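Putative N-acetylmuramoyl-L-alanine amidase,autolysin cwp6 (Peptoclostridium difficile, PDB 5J72) probably cleaves peptidoglycan as a zinc-dependent N-acetylmuramoyl-L-alanine amidase, an autolysin carrying CWB2 modules that anchor it to the cell wall. Local coordinates at residues T453-P458 with D524-I529. Residues are numbered along the deposited sequence; the frame is centred on the assembly and turned at random.
Sequences TVVIDP and DLFTSI
Asp457, Val455 and Phe526 share one face of two neighbouring parallel strands, 453-458 and 525-532, in the central mixed sheet of the Amidase_3 catalytic domain. The Phe526 ring runs obliquely past both partners: CD2 lies 3.5 Å from Val455 CG1, and CZ lies 3.6 Å from Asp457 CB. Phe526 has CG anti to its backbone N (chi1 171°), which carries the ring forward along the strand from Val455 to Asp457. In the backbone ladder Val455 N and Asp457 N give to Leu525 O and Thr527 O, while Val455 O and Asp457 O accept from Thr527 N and Ile529 N; Asp457 N to Thr527 O is 2.8 Å. At the start of the pair, Asp524 grips Thr453 twice, its N on the carbonyl and its OD1 on the N-H. On the reverse face Ile456 CG2 meets Ile529 CD1 at 4.1 Å, and helices 477-494 and 619-637 pack there. Asp457 OD1 is salt-bridged to Arg514 and hydrogen-bonded to Thr502 OG1, so both oxygens of this buried carboxylate have partners. Ser528 lies two residues before the zinc ligand His530, and Ser528 OG donates to Asp457 OD2 over 3.0 Å, on the anti side and 34° out of the carboxylate plane.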
loop_
_atom_site.group_PDB
_atom_site.type_symbol
_atom_site.label_atom_id
_atom_site.label_comp_id
_atom_site.label_asym_id
_atom_site.label_seq_id
_atom_site.Cartn_x
_atom_site.Cartn_y
_atom_site.Cartn_z
ATOM N N THR A 453 -21.367 -15.905 -6.137
ATOM C CA THR A 453 -20.207 -16.328 -5.364
ATOM C C THR A 453 -19.450 -17.445 -6.084
ATOM O O THR A 453 -20.058 -18.403 -6.544
ATOM C CB THR A 453 -20.634 -16.828 -4.018
ATOM O OG1 THR A 453 -21.239 -15.723 -3.335
ATOM C CG2 THR A 453 -19.451 -17.369 -3.187
ATOM N N VAL A 454 -18.129 -17.321 -6.184
ATOM C CA VAL A 454 -17.311 -18.337 -6.863
ATOM C C VAL A 454 -16.208 -18.737 -5.877
ATOM O O VAL A 454 -15.714 -17.895 -5.132
ATOM C CB VAL A 454 -16.674 -17.729 -8.133
ATOM C CG1 VAL A 454 -15.662 -18.674 -8.741
ATOM C CG2 VAL A 454 -17.754 -17.422 -9.175
ATOM N N VAL A 455 -15.836 -20.002 -5.880
ATOM C CA VAL A 455 -14.712 -20.447 -5.076
ATOM C C VAL A 455 -13.636 -20.720 -6.097
ATOM O O VAL A 455 -13.857 -21.407 -7.100
ATOM C CB VAL A 455 -15.029 -21.666 -4.233
ATOM C CG1 VAL A 455 -13.731 -22.279 -3.639
ATOM C CG2 VAL A 455 -15.993 -21.302 -3.093
ATOM N N ILE A 456 -12.420 -20.129 -5.875
ATOM C CA ILE A 456 -11.281 -20.337 -6.759
ATOM C C ILE A 456 -10.268 -21.204 -5.962
ATOM O O ILE A 456 -9.943 -20.866 -4.832
ATOM C CB ILE A 456 -10.638 -18.967 -7.114
ATOM C CG1 ILE A 456 -11.639 -18.092 -7.971
ATOM C CG2 ILE A 456 -9.356 -19.181 -7.881
ATOM C CD1 ILE A 456 -11.958 -18.815 -9.347
ATOM N N ASP A 457 -9.785 -22.291 -6.578
ATOM C CA ASP A 457 -8.862 -23.195 -5.882
ATOM C C ASP A 457 -7.551 -23.396 -6.644
ATOM O O ASP A 457 -7.482 -24.142 -7.625
ATOM C CB ASP A 457 -9.613 -24.563 -5.707
ATOM C CG ASP A 457 -8.721 -25.671 -5.157
ATOM O OD1 ASP A 457 -8.022 -25.419 -4.162
ATOM O OD2 ASP A 457 -8.727 -26.803 -5.753
ATOM N N PRO A 458 -6.479 -22.725 -6.245
ATOM C CA PRO A 458 -5.136 -22.862 -6.877
ATOM C C PRO A 458 -4.604 -24.266 -6.457
ATOM O O PRO A 458 -4.406 -24.468 -5.257
ATOM C CB PRO A 458 -4.331 -21.706 -6.277
ATOM C CG PRO A 458 -5.284 -20.920 -5.398
ATOM C CD PRO A 458 -6.472 -21.775 -5.116
ATOM N N ASP A 524 -21.858 -20.599 -6.629
ATOM C CA ASP A 524 -22.479 -20.769 -7.908
ATOM C C ASP A 524 -21.529 -21.661 -8.724
ATOM O O ASP A 524 -21.967 -22.454 -9.556
ATOM C CB ASP A 524 -22.668 -19.391 -8.613
ATOM C CG ASP A 524 -23.775 -18.582 -7.936
ATOM O OD1 ASP A 524 -23.465 -17.562 -7.285
ATOM O OD2 ASP A 524 -24.926 -18.986 -8.035
ATOM N N LEU A 525 -20.189 -21.527 -8.511
ATOM C CA LEU A 525 -19.230 -22.362 -9.272
ATOM C C LEU A 525 -17.914 -22.437 -8.511
ATOM O O LEU A 525 -17.499 -21.432 -7.935
ATOM C CB LEU A 525 -18.928 -21.761 -10.652
ATOM C CG LEU A 525 -17.915 -22.563 -11.497
ATOM C CD1 LEU A 525 -18.636 -23.872 -12.025
ATOM C CD2 LEU A 525 -17.409 -21.809 -12.730
ATOM N N PHE A 526 -17.297 -23.611 -8.502
ATOM C CA PHE A 526 -16.009 -23.895 -7.886
ATOM C C PHE A 526 -15.088 -24.173 -9.018
ATOM O O PHE A 526 -15.378 -25.062 -9.844
ATOM C CB PHE A 526 -16.137 -25.103 -6.950
ATOM C CG PHE A 526 -14.820 -25.633 -6.397
ATOM C CD1 PHE A 526 -13.977 -26.405 -7.178
ATOM C CD2 PHE A 526 -14.456 -25.392 -5.086
ATOM C CE1 PHE A 526 -12.778 -26.925 -6.641
ATOM C CE2 PHE A 526 -13.280 -25.905 -4.554
ATOM C CZ PHE A 526 -12.449 -26.670 -5.344
ATOM N N THR A 527 -13.947 -23.448 -9.111
ATOM C CA THR A 527 -13.014 -23.673 -10.183
ATOM C C THR A 527 -11.624 -24.005 -9.616
ATOM O O THR A 527 -11.027 -23.150 -8.966
ATOM C CB THR A 527 -12.912 -22.433 -11.054
ATOM O OG1 THR A 527 -14.226 -22.121 -11.550
ATOM C CG2 THR A 527 -12.057 -22.629 -12.268
ATOM N N SER A 528 -11.126 -25.220 -9.882
ATOM C CA SER A 528 -9.793 -25.607 -9.465
ATOM C C SER A 528 -8.863 -25.286 -10.603
ATOM O O SER A 528 -9.201 -25.540 -11.767
ATOM C CB SER A 528 -9.798 -27.095 -9.075
ATOM O OG SER A 528 -8.516 -27.530 -8.650
ATOM N N ILE A 529 -7.679 -24.711 -10.331
ATOM C CA ILE A 529 -6.780 -24.296 -11.375
ATOM C C ILE A 529 -5.504 -25.072 -11.224
ATOM O O ILE A 529 -4.869 -25.028 -10.163
ATOM C CB ILE A 529 -6.519 -22.741 -11.267
ATOM C CG1 ILE A 529 -7.845 -21.993 -11.616
ATOM C CG2 ILE A 529 -5.439 -22.275 -12.270
ATOM C CD1 ILE A 529 -7.764 -20.477 -11.397
#